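Local structure of aldose-aldose oxidoreductase (Caulobacter crescentus, 5A04) at residues G130-R134 and A264-Q268; H138-A142 and V259-T265; T159-F163 and D185-S190. The protein probably oxidises one aldose sugar while reducing another, using a bound NADP(H) cofactor as the hydride carrier. All coordinates share one frame; numbering follows the deposited sequence.

Contact 1: G130-R134 and A264-Q268. With NDP (NADPH dihydro-nicotinamide-adenine-dinucleotide phosphate), chain G; BGC (beta-D-glucopyranose), chain H.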
loop_
_atom_site.group_PDB
_atom_site.type_symbol
_atom_site.label_atom_id
_atom_site.label_comp_id
_atom_site.label_asym_id
_atom_site.label_seq_id
_atom_site.Cartn_x
_atom_site.Cartn_y
_atom_site.Cartn_z
ATOM N N GLY A 130 5.361 -8.997 23.230
ATOM C CA GLY A 130 3.961 -9.325 23.010
ATOM C C GLY A 130 3.478 -9.170 21.579
ATOM O O GLY A 130 2.537 -8.417 21.318
ATOM N N TYR A 131 4.099 -9.893 20.652
ATOM C CA TYR A 131 3.625 -9.898 19.268
ATOM C C TYR A 131 2.556 -10.980 19.077
ATOM O O TYR A 131 2.800 -12.028 18.473
ATOM C CB TYR A 131 4.794 -10.105 18.297
ATOM C CG TYR A 131 5.777 -8.931 18.228
ATOM C CD1 TYR A 131 5.368 -7.674 17.787
ATOM C CD2 TYR A 131 7.113 -9.098 18.573
ATOM C CE1 TYR A 131 6.272 -6.601 17.708
ATOM C CE2 TYR A 131 8.023 -8.030 18.486
ATOM C CZ TYR A 131 7.589 -6.798 18.052
ATOM O OH TYR A 131 8.476 -5.754 17.958
ATOM N N ARG A 132 1.365 -10.691 19.587
ATOM C CA ARG A 132 0.271 -11.667 19.628
ATOM C C ARG A 132 -0.136 -12.178 18.248
ATOM O O ARG A 132 -0.677 -13.280 18.130
ATOM C CB ARG A 132 -0.944 -11.054 20.324
ATOM C CG ARG A 132 -1.353 -9.699 19.781
ATOM C CD ARG A 132 -2.688 -9.224 20.353
ATOM N NE ARG A 132 -2.926 -7.851 19.923
ATOM C CZ ARG A 132 -3.441 -7.508 18.747
ATOM N NH1 ARG A 132 -3.841 -8.445 17.879
ATOM N NH2 ARG A 132 -3.573 -6.222 18.442
ATOM N N SER A 133 0.111 -11.386 17.204
ATOM C CA SER A 133 -0.318 -11.790 15.860
ATOM C C SER A 133 0.344 -13.088 15.406
ATOM O O SER A 133 -0.188 -13.780 14.549
ATOM C CB SER A 133 -0.044 -10.676 14.840
ATOM O OG SER A 133 -0.813 -9.522 15.156
ATOM N N ARG A 134 1.500 -13.421 15.977
ATOM C CA ARG A 134 2.186 -14.659 15.619
ATOM C C ARG A 134 1.443 -15.887 16.142
ATOM O O ARG A 134 1.810 -17.009 15.820
ATOM C CB ARG A 134 3.620 -14.659 16.147
ATOM C CG ARG A 134 4.506 -13.539 15.547
ATOM C CD ARG A 134 4.818 -13.781 14.060
ATOM N NE ARG A 134 5.515 -15.050 13.850
ATOM C CZ ARG A 134 6.834 -15.193 13.942
ATOM N NH1 ARG A 134 7.600 -14.142 14.229
ATOM N NH2 ARG A 134 7.392 -16.383 13.739
ATOM N N ALA A 264 -6.232 -7.391 9.814
ATOM C CA ALA A 264 -5.160 -8.376 9.929
ATOM C C ALA A 264 -4.711 -8.637 11.374
ATOM O O ALA A 264 -4.475 -9.783 11.760
ATOM C CB ALA A 264 -3.950 -7.930 9.086
ATOM N N THR A 265 -4.577 -7.581 12.172
ATOM C CA THR A 265 -3.917 -7.723 13.483
ATOM C C THR A 265 -4.790 -7.148 14.596
ATOM O O THR A 265 -4.315 -6.724 15.652
ATOM C CB THR A 265 -2.533 -7.037 13.478
ATOM O OG1 THR A 265 -2.700 -5.646 13.221
ATOM C CG2 THR A 265 -1.631 -7.649 12.389
ATOM N N SER A 266 -6.087 -7.142 14.339
ATOM C CA SER A 266 -7.067 -6.685 15.316
ATOM C C SER A 266 -7.263 -7.726 16.421
ATOM O O SER A 266 -6.757 -8.840 16.323
ATOM C CB SER A 266 -8.381 -6.402 14.612
ATOM O OG SER A 266 -8.738 -7.511 13.812
ATOM N N TYR A 267 -7.988 -7.363 17.474
ATOM C CA TYR A 267 -8.231 -8.298 18.582
ATOM C C TYR A 267 -9.096 -9.476 18.123
ATOM O O TYR A 267 -8.936 -10.608 18.584
ATOM C CB TYR A 267 -8.899 -7.577 19.763
ATOM C CG TYR A 267 -8.112 -6.421 20.360
ATOM C CD1 TYR A 267 -6.716 -6.387 20.313
ATOM C CD2 TYR A 267 -8.765 -5.365 20.991
ATOM C CE1 TYR A 267 -6.006 -5.333 20.871
ATOM C CE2 TYR A 267 -8.057 -4.303 21.547
ATOM C CZ TYR A 267 -6.677 -4.293 21.479
ATOM O OH TYR A 267 -5.966 -3.247 22.027
ATOM N N GLN A 268 -10.031 -9.190 17.220
ATOM C CA GLN A 268 -10.856 -10.213 16.601
ATOM C C GLN A 268 -11.333 -9.725 15.235
ATOM O O GLN A 268 -11.070 -8.587 14.842
ATOM C CB GLN A 268 -12.060 -10.547 17.492
ATOM C CG GLN A 268 -12.852 -9.315 17.919
ATOM C CD GLN A 268 -13.960 -9.642 18.919
ATOM O OE1 GLN A 268 -14.187 -10.805 19.262
ATOM N NE2 GLN A 268 -14.650 -8.611 19.391
HETATM P PA NDP G . -3.071 2.644 29.232
HETATM O O1A NDP G . -2.743 4.094 29.315
HETATM O O2A NDP G . -4.496 2.235 28.982
HETATM O O5B NDP G . -2.556 1.862 30.584
HETATM C C5B NDP G . -1.232 2.230 30.848
HETATM C C4B NDP G . -1.005 1.867 32.323
HETATM O O4B NDP G . 0.386 1.904 32.648
HETATM C C3B NDP G . -1.710 2.903 33.229
HETATM O O3B NDP G . -3.043 2.564 33.449
HETATM C C2B NDP G . -0.947 2.694 34.543
HETATM O O2B NDP G . -1.354 1.641 35.198
HETATM C C1B NDP G . 0.497 2.324 33.994
HETATM N N9A NDP G . 1.435 3.446 34.089
HETATM C C8A NDP G . 2.623 3.481 34.812
HETATM N N7A NDP G . 3.257 4.667 34.724
HETATM C C5A NDP G . 2.435 5.441 33.902
HETATM C C6A NDP G . 2.547 6.762 33.429
HETATM N N6A NDP G . 3.632 7.535 33.781
HETATM N N1A NDP G . 1.595 7.314 32.616
HETATM C C2A NDP G . 0.538 6.476 32.305
HETATM N N3A NDP G . 0.301 5.210 32.669
HETATM C C4A NDP G . 1.283 4.700 33.491
HETATM O O3 NDP G . -2.099 2.177 27.970
HETATM P PN NDP G . -2.495 0.786 27.223
HETATM O O1N NDP G . -2.749 -0.328 28.154
HETATM O O2N NDP G . -3.248 1.008 25.930
HETATM O O5D NDP G . -0.918 0.413 26.541
HETATM C C5D NDP G . 0.034 0.064 27.507
HETATM C C4D NDP G . 1.134 -0.761 26.783
HETATM O O4D NDP G . 0.493 -1.882 26.099
HETATM C C3D NDP G . 1.842 0.076 25.654
HETATM O O3D NDP G . 3.224 -0.317 25.552
HETATM C C2D NDP G . 1.111 -0.347 24.388
HETATM O O2D NDP G . 1.947 -0.303 23.244
HETATM C C1D NDP G . 0.805 -1.849 24.725
HETATM N N1N NDP G . -0.400 -2.292 24.021
HETATM C C2N NDP G . -0.368 -3.444 23.252
HETATM C C3N NDP G . -1.508 -3.858 22.623
HETATM C C7N NDP G . -1.478 -5.071 21.807
HETATM O O7N NDP G . -2.434 -5.402 21.081
HETATM N N7N NDP G . -0.351 -5.886 21.849
HETATM C C4N NDP G . -2.795 -3.116 22.728
HETATM C C5N NDP G . -2.713 -1.887 23.531
HETATM C C6N NDP G . -1.582 -1.527 24.135
HETATM P P2B NDP G . -1.478 1.755 36.913
HETATM O O1X NDP G . -0.089 2.244 37.256
HETATM O O2X NDP G . -2.585 2.760 37.009
HETATM O O3X NDP G . -1.811 0.319 37.310
HETATM C C2 BGC H . -1.799 -0.411 20.000
HETATM C C3 BGC H . -3.197 0.188 20.206
HETATM C C4 BGC H . -4.104 -0.215 19.080
HETATM C C5 BGC H . -4.087 -1.720 18.869
HETATM C C6 BGC H . -4.851 -2.061 17.564
HETATM C C1 BGC H . -1.990 -1.857 19.881
HETATM O O1 BGC H . -0.721 -2.508 19.827
HETATM O O2 BGC H . -0.985 -0.074 21.116
HETATM O O3 BGC H . -3.043 1.598 20.254
HETATM O O4 BGC H . -5.426 0.218 19.360
HETATM O O5 BGC H . -2.765 -2.189 18.726
HETATM O O6 BGC H . -5.021 -3.478 17.437
#
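R132 and T265 join the loop after strand 127-129, the edge strand of the Rossmann-type parallel sheet, to a loop at the end of strand 257-261, in the C-terminal alpha/beta domain. The nicotinamide of the dinucleotide and the glucose lie beside this junction.

Hydrogen bonds carry most of the contact. The R132 guanidinium grips the carbonyl of T265 end-on, with NH1 to O at 2.9 Å and NH2 to O also at 2.9 Å. Both nitrogens share this one atom, which lies near the guanidinium plane. NH2 comes in nearly along the C=O axis, NH1 from well above the carbonyl plane. A weak bond runs from R132 NH1 to S266 O. The next edge of the guanidinium holds the carboxamide of NADPH: R132 NE donates to NDP O7N at 2.8 Å and NH2 to the same oxygen at 3.0 Å. The arginine therefore ties the cofactor amide to the T265 backbone, which should limit rotation of that amide. Q292 also binds NH1. The extended chain from CG to NE (chi2 171°, chi3 173°) carries the charged end over to the T265 carbonyl and the cofactor amide.

Van der Waals contacts complete the junction. Y267 places CD1 over one face of the guanidinium, offset toward its rim; Y267 CE1 lies 3.6 Å from R132 NH2. At the far end of that ring, Y267 OH stands 3.3 Å from NDP C4N, the carbon that carries the hydride. Next to R132, S133 OG rests 3.4 Å from the T265 methyl, CG2.

Contact 2: H138-A142 and V259-T265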
loop_
_atom_site.group_PDB
_atom_site.type_symbol
_atom_site.label_atom_id
_atom_site.label_comp_id
_atom_site.label_asym_id
_atom_site.label_seq_id
_atom_site.Cartn_x
_atom_site.Cartn_y
_atom_site.Cartn_z
ATOM N N HIS A 138 -5.342 -16.562 11.381
ATOM C CA HIS A 138 -5.211 -16.107 9.993
ATOM C C HIS A 138 -3.772 -15.736 9.667
ATOM O O HIS A 138 -3.280 -16.034 8.578
ATOM C CB HIS A 138 -6.137 -14.922 9.715
ATOM C CG HIS A 138 -7.589 -15.218 9.961
ATOM N ND1 HIS A 138 -8.097 -15.441 11.223
ATOM C CD2 HIS A 138 -8.640 -15.315 9.109
ATOM C CE1 HIS A 138 -9.396 -15.674 11.139
ATOM N NE2 HIS A 138 -9.753 -15.604 9.867
ATOM N N ASN A 139 -3.094 -15.083 10.602
ATOM C CA ASN A 139 -1.684 -14.738 10.391
ATOM C C ASN A 139 -0.825 -15.985 10.224
ATOM O O ASN A 139 0.026 -16.059 9.337
ATOM C CB ASN A 139 -1.167 -13.874 11.550
ATOM C CG ASN A 139 -1.614 -12.439 11.437
ATOM O OD1 ASN A 139 -0.893 -11.601 10.890
ATOM N ND2 ASN A 139 -2.817 -12.142 11.924
ATOM N N ILE A 140 -1.053 -16.978 11.074
ATOM C CA ILE A 140 -0.331 -18.236 10.972
ATOM C C ILE A 140 -0.562 -18.885 9.602
ATOM O O ILE A 140 0.381 -19.352 8.965
ATOM C CB ILE A 140 -0.744 -19.184 12.106
ATOM C CG1 ILE A 140 -0.205 -18.640 13.436
ATOM C CG2 ILE A 140 -0.211 -20.584 11.866
ATOM C CD1 ILE A 140 -0.724 -19.372 14.647
ATOM N N GLU A 141 -1.809 -18.858 9.134
ATOM C CA GLU A 141 -2.153 -19.395 7.814
ATOM C C GLU A 141 -1.419 -18.665 6.673
ATOM O O GLU A 141 -0.906 -19.307 5.757
ATOM C CB GLU A 141 -3.665 -19.321 7.596
ATOM C CG GLU A 141 -4.148 -20.036 6.330
ATOM C CD GLU A 141 -4.393 -21.533 6.523
ATOM O OE1 GLU A 141 -4.370 -22.026 7.670
ATOM O OE2 GLU A 141 -4.612 -22.226 5.506
ATOM N N ALA A 142 -1.363 -17.336 6.742
ATOM C CA ALA A 142 -0.646 -16.544 5.730
ATOM C C ALA A 142 0.841 -16.889 5.702
ATOM O O ALA A 142 1.425 -17.114 4.640
ATOM C CB ALA A 142 -0.825 -15.042 5.991
ATOM N N VAL A 259 -2.201 -13.396 -0.919
ATOM C CA VAL A 259 -3.127 -13.595 0.188
ATOM C C VAL A 259 -3.173 -12.316 1.016
ATOM O O VAL A 259 -2.157 -11.637 1.201
ATOM C CB VAL A 259 -2.736 -14.825 1.071
ATOM C CG1 VAL A 259 -1.313 -14.751 1.541
ATOM C CG2 VAL A 259 -3.681 -14.968 2.256
ATOM N N GLU A 260 -4.362 -11.966 1.482
ATOM C CA GLU A 260 -4.503 -10.765 2.291
ATOM C C GLU A 260 -5.395 -11.030 3.489
ATOM O O GLU A 260 -6.221 -11.948 3.466
ATOM C CB GLU A 260 -5.082 -9.619 1.462
ATOM C CG GLU A 260 -6.553 -9.813 1.065
ATOM C CD GLU A 260 -7.070 -8.694 0.166
ATOM O OE1 GLU A 260 -6.275 -7.803 -0.232
ATOM O OE2 GLU A 260 -8.281 -8.714 -0.150
ATOM N N ILE A 261 -5.215 -10.224 4.528
ATOM C CA ILE A 261 -6.076 -10.252 5.708
ATOM C C ILE A 261 -6.484 -8.825 6.004
ATOM O O ILE A 261 -5.637 -7.921 6.020
ATOM C CB ILE A 261 -5.375 -10.859 6.954
ATOM C CG1 ILE A 261 -4.481 -12.031 6.566
ATOM C CG2 ILE A 261 -6.416 -11.292 8.008
ATOM C CD1 ILE A 261 -3.726 -12.638 7.757
ATOM N N ASP A 262 -7.779 -8.614 6.219
ATOM C CA ASP A 262 -8.311 -7.285 6.520
ATOM C C ASP A 262 -9.637 -7.435 7.273
ATOM O O ASP A 262 -10.635 -7.834 6.678
ATOM C CB ASP A 262 -8.500 -6.494 5.221
ATOM C CG ASP A 262 -8.934 -5.058 5.450
ATOM O OD1 ASP A 262 -9.069 -4.614 6.614
ATOM O OD2 ASP A 262 -9.136 -4.357 4.434
ATOM N N PRO A 263 -9.651 -7.132 8.581
ATOM C CA PRO A 263 -8.526 -6.660 9.404
ATOM C C PRO A 263 -7.494 -7.762 9.650
ATOM O O PRO A 263 -7.849 -8.932 9.689
ATOM C CB PRO A 263 -9.204 -6.259 10.718
ATOM C CG PRO A 263 -10.370 -7.211 10.815
ATOM C CD PRO A 263 -10.871 -7.336 9.390
ATOM N N ALA A 264 -6.232 -7.391 9.814
ATOM C CA ALA A 264 -5.160 -8.376 9.929
ATOM C C ALA A 264 -4.711 -8.637 11.374
ATOM O O ALA A 264 -4.475 -9.783 11.760
ATOM C CB ALA A 264 -3.950 -7.930 9.086
ATOM N N THR A 265 -4.577 -7.581 12.172
ATOM C CA THR A 265 -3.917 -7.723 13.483
ATOM C C THR A 265 -4.790 -7.148 14.596
ATOM O O THR A 265 -4.315 -6.724 15.652
ATOM C CB THR A 265 -2.533 -7.037 13.478
ATOM O OG1 THR A 265 -2.700 -5.646 13.221
ATOM C CG2 THR A 265 -1.631 -7.649 12.389
#
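Helix 138-142 and strand 259-261 run nearly antiparallel, with 164° between their N-to-C directions. Their axes approach to 9.3 Å. The nearest CA pairs are H138 with I261, N139 with A264 and A142 with V259. After the strand the chain turns through a cis peptide before P263, and A264 and T265 then pass beside the start of the helical segment.

I261 is the main apolar group here. Its CG1 lies anti to the carbonyl carbon (chi1 -38°), and the chain then extends to CD1. This drives CD1 against the helix, 3.5 Å from H138 O. The same methyl lies 3.9 Å from H138 CB and 4.2 Å from A142 CB. The CG2 branch of I261 also touches H138 CB. Further along, A142 CB meets V259 CG1 loosely at 4.5 Å. The helix thus packs on one face of the mixed sheet of the C-terminal alpha/beta domain. M272 of the neighbouring strand 272-275 and Y250 of strand 247-254 extend the same apolar surface.

The polar part is one side-chain bond. N139 ND2 donates to A264 O at 2.9 Å, with an N-H...O angle of 158°. The acceptor lies in the plane of the N139 amide, while the donor is tilted from the carbonyl plane. N139 OD1 accepts from the hydroxyls of Y250 and Y196, so both ends of the buried amide are used. A leucine in its place would probably leave the two tyrosine hydroxyls without this acceptor and A264 O without this donor. Q270 NE2 also reaches A264 O.

Contact 3: T159-F163 and D185-S190. With BGC (beta-D-glucopyranose), chain H; NDP (NADPH dihydro-nicotinamide-adenine-dinucleotide phosphate), chain G.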
loop_
_atom_site.group_PDB
_atom_site.type_symbol
_atom_site.label_atom_id
_atom_site.label_comp_id
_atom_site.label_asym_id
_atom_site.label_seq_id
_atom_site.Cartn_x
_atom_site.Cartn_y
_atom_site.Cartn_z
ATOM N N THR A 159 1.103 -3.213 3.391
ATOM C CA THR A 159 0.469 -3.316 4.700
ATOM C C THR A 159 0.271 -1.937 5.322
ATOM O O THR A 159 1.173 -1.083 5.313
ATOM C CB THR A 159 1.287 -4.259 5.647
ATOM O OG1 THR A 159 0.684 -4.295 6.947
ATOM C CG2 THR A 159 2.764 -3.805 5.788
ATOM N N ASP A 160 -0.942 -1.719 5.826
ATOM C CA ASP A 160 -1.364 -0.436 6.369
ATOM C C ASP A 160 -1.870 -0.629 7.791
ATOM O O ASP A 160 -2.743 -1.466 8.021
ATOM C CB ASP A 160 -2.497 0.177 5.534
ATOM C CG ASP A 160 -2.166 0.282 4.064
ATOM O OD1 ASP A 160 -0.976 0.438 3.716
ATOM O OD2 ASP A 160 -3.118 0.220 3.248
ATOM N N HIS A 161 -1.328 0.132 8.734
ATOM C CA HIS A 161 -1.828 0.120 10.104
ATOM C C HIS A 161 -1.961 1.535 10.634
ATOM O O HIS A 161 -1.017 2.330 10.578
ATOM C CB HIS A 161 -0.915 -0.697 11.030
ATOM C CG HIS A 161 -1.071 -2.180 10.876
ATOM N ND1 HIS A 161 -0.400 -2.902 9.908
ATOM C CD2 HIS A 161 -1.827 -3.071 11.554
ATOM C CE1 HIS A 161 -0.737 -4.174 10.003
ATOM N NE2 HIS A 161 -1.596 -4.306 10.997
ATOM N N GLY A 162 -3.131 1.843 11.182
ATOM C CA GLY A 162 -3.365 3.159 11.731
ATOM C C GLY A 162 -4.704 3.210 12.426
ATOM O O GLY A 162 -5.574 2.359 12.186
ATOM N N PHE A 163 -4.869 4.175 13.313
ATOM C CA PHE A 163 -6.194 4.469 13.847
ATOM C C PHE A 163 -6.274 5.959 14.124
ATOM O O PHE A 163 -5.259 6.641 14.215
ATOM C CB PHE A 163 -6.517 3.640 15.100
ATOM C CG PHE A 163 -5.707 4.002 16.324
ATOM C CD1 PHE A 163 -4.442 3.466 16.523
ATOM C CD2 PHE A 163 -6.243 4.836 17.301
ATOM C CE1 PHE A 163 -3.714 3.783 17.664
ATOM C CE2 PHE A 163 -5.517 5.163 18.443
ATOM C CZ PHE A 163 -4.256 4.631 18.621
ATOM N N ASP A 185 3.599 2.886 17.912
ATOM C CA ASP A 185 2.397 2.271 18.468
ATOM C C ASP A 185 1.688 1.287 17.559
ATOM O O ASP A 185 1.271 0.211 17.997
ATOM C CB ASP A 185 1.394 3.351 18.859
ATOM C CG ASP A 185 0.174 2.772 19.542
ATOM O OD1 ASP A 185 0.317 2.290 20.691
ATOM O OD2 ASP A 185 -0.911 2.772 18.922
ATOM N N ILE A 186 1.493 1.684 16.311
ATOM C CA ILE A 186 0.615 0.934 15.431
ATOM C C ILE A 186 1.341 0.597 14.126
ATOM O O ILE A 186 1.167 -0.491 13.559
ATOM C CB ILE A 186 -0.718 1.730 15.188
ATOM C CG1 ILE A 186 -1.648 0.953 14.271
ATOM C CG2 ILE A 186 -0.462 3.147 14.683
ATOM C CD1 ILE A 186 -2.032 -0.388 14.853
ATOM N N GLY A 187 2.191 1.504 13.662
ATOM C CA GLY A 187 2.977 1.244 12.466
ATOM C C GLY A 187 3.918 0.065 12.631
ATOM O O GLY A 187 4.258 -0.621 11.662
ATOM N N ILE A 188 4.328 -0.188 13.869
ATOM C CA ILE A 188 5.165 -1.343 14.157
ATOM C C ILE A 188 4.500 -2.657 13.696
ATOM O O ILE A 188 5.197 -3.618 13.353
ATOM C CB ILE A 188 5.498 -1.396 15.667
ATOM C CG1 ILE A 188 6.568 -2.456 15.960
ATOM C CG2 ILE A 188 4.226 -1.603 16.486
ATOM C CD1 ILE A 188 7.187 -2.312 17.351
ATOM N N TYR A 189 3.165 -2.710 13.649
ATOM C CA TYR A 189 2.526 -3.925 13.115
ATOM C C TYR A 189 2.802 -4.118 11.623
ATOM O O TYR A 189 2.920 -5.255 11.149
ATOM C CB TYR A 189 1.009 -3.915 13.347
ATOM C CG TYR A 189 0.616 -4.117 14.794
ATOM C CD1 TYR A 189 0.479 -3.032 15.652
ATOM C CD2 TYR A 189 0.364 -5.389 15.293
ATOM C CE1 TYR A 189 0.110 -3.206 16.977
ATOM C CE2 TYR A 189 -0.012 -5.574 16.615
ATOM C CZ TYR A 189 -0.136 -4.484 17.447
ATOM O OH TYR A 189 -0.504 -4.668 18.760
ATOM N N SER A 190 2.881 -3.024 10.872
ATOM C CA SER A 190 3.214 -3.116 9.448
ATOM C C SER A 190 4.632 -3.651 9.265
ATOM O O SER A 190 4.891 -4.500 8.416
ATOM C CB SER A 190 3.095 -1.745 8.768
ATOM O OG SER A 190 1.763 -1.267 8.799
HETATM C C2 BGC H . -1.799 -0.411 20.000
HETATM C C3 BGC H . -3.197 0.188 20.206
HETATM C C4 BGC H . -4.104 -0.215 19.080
HETATM C C5 BGC H . -4.087 -1.720 18.869
HETATM C C6 BGC H . -4.851 -2.061 17.564
HETATM C C1 BGC H . -1.990 -1.857 19.881
HETATM O O1 BGC H . -0.721 -2.508 19.827
HETATM O O2 BGC H . -0.985 -0.074 21.116
HETATM O O3 BGC H . -3.043 1.598 20.254
HETATM O O4 BGC H . -5.426 0.218 19.360
HETATM O O5 BGC H . -2.765 -2.189 18.726
HETATM O O6 BGC H . -5.021 -3.478 17.437
HETATM P PA NDP G . -3.071 2.644 29.232
HETATM O O1A NDP G . -2.743 4.094 29.315
HETATM O O2A NDP G . -4.496 2.235 28.982
HETATM O O5B NDP G . -2.556 1.862 30.584
HETATM C C5B NDP G . -1.232 2.230 30.848
HETATM C C4B NDP G . -1.005 1.867 32.323
HETATM O O4B NDP G . 0.386 1.904 32.648
HETATM C C3B NDP G . -1.710 2.903 33.229
HETATM O O3B NDP G . -3.043 2.564 33.449
HETATM C C2B NDP G . -0.947 2.694 34.543
HETATM O O2B NDP G . -1.354 1.641 35.198
HETATM C C1B NDP G . 0.497 2.324 33.994
HETATM N N9A NDP G . 1.435 3.446 34.089
HETATM C C8A NDP G . 2.623 3.481 34.812
HETATM N N7A NDP G . 3.257 4.667 34.724
HETATM C C5A NDP G . 2.435 5.441 33.902
HETATM C C6A NDP G . 2.547 6.762 33.429
HETATM N N6A NDP G . 3.632 7.535 33.781
HETATM N N1A NDP G . 1.595 7.314 32.616
HETATM C C2A NDP G . 0.538 6.476 32.305
HETATM N N3A NDP G . 0.301 5.210 32.669
HETATM C C4A NDP G . 1.283 4.700 33.491
HETATM O O3 NDP G . -2.099 2.177 27.970
HETATM P PN NDP G . -2.495 0.786 27.223
HETATM O O1N NDP G . -2.749 -0.328 28.154
HETATM O O2N NDP G . -3.248 1.008 25.930
HETATM O O5D NDP G . -0.918 0.413 26.541
HETATM C C5D NDP G . 0.034 0.064 27.507
HETATM C C4D NDP G . 1.134 -0.761 26.783
HETATM O O4D NDP G . 0.493 -1.882 26.099
HETATM C C3D NDP G . 1.842 0.076 25.654
HETATM O O3D NDP G . 3.224 -0.317 25.552
HETATM C C2D NDP G . 1.111 -0.347 24.388
HETATM O O2D NDP G . 1.947 -0.303 23.244
HETATM C C1D NDP G . 0.805 -1.849 24.725
HETATM N N1N NDP G . -0.400 -2.292 24.021
HETATM C C2N NDP G . -0.368 -3.444 23.252
HETATM C C3N NDP G . -1.508 -3.858 22.623
HETATM C C7N NDP G . -1.478 -5.071 21.807
HETATM O O7N NDP G . -2.434 -5.402 21.081
HETATM N N7N NDP G . -0.351 -5.886 21.849
HETATM C C4N NDP G . -2.795 -3.116 22.728
HETATM C C5N NDP G . -2.713 -1.887 23.531
HETATM C C6N NDP G . -1.582 -1.527 24.135
HETATM P P2B NDP G . -1.478 1.755 36.913
HETATM O O1X NDP G . -0.089 2.244 37.256
HETATM O O2X NDP G . -2.585 2.760 37.009
HETATM O O3X NDP G . -1.811 0.319 37.310
#
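H161 has CG anti to its carbonyl carbon (chi1 -76°), which turns the imidazole toward Y189 and S190 of the helix. D185 holds CG opposite its own N (chi1 -176°), and the carboxylate reaches the sugar.

H161 ND1 and S190 OG share a hydrogen bond of 2.9 Å, with OG at the edge of the ring and near its plane. The ring's other nitrogen, NE2, bonds T265 OG1, so the imidazole is fixed at both ends. Y189 CB covers one face as a CH-pi contact, 3.5 Å from the ring centroid. The two aromatic rings are near parallel but barely overlap. I186 packs beside H161: its CG1 lies against the G162 backbone, 3.5 Å from G162 N.

F163 turns the edge of its ring to the carboxylate, with CE1 3.2 Å from D185 OD2. The two planes stand 64° apart.

Glucose is held from the helix side. D185 takes two sugar hydroxyls, one on each oxygen: BGC O2 to OD1 at 2.7 Å and BGC O3 to OD2 at 2.8 Å. R172 forms a salt bridge with OD1. Y189 OH and BGC O1 are very close, at 2.4 Å. Helix 182-198, through D185 and Y189, and F163 just after strand 156-162 thus line one side of the glucose pocket in the C-terminal alpha/beta domain, beside the nicotinamide.

T265 is the common point. It belongs to both contact 1 and contact 2, and its OG1 lies 2.8 Å from H161 NE2 of contact 3. The centres of contacts 1 and 2 are about 10 Å apart, those of 1 and 3 about 11 Å, and those of 2 and 3 about 14 Å. Contacts 1 and 3 both touch glucose and NADPH, and meet where R132 NH2 comes within 3.5 Å of Y189 OH. Contact 2 lies behind them: S133 O is 3.2 Å from N139 CB, and the loop it holds leads straight into the pocket. Helix 137-147 and strand 156-162 are consecutive elements of the chain.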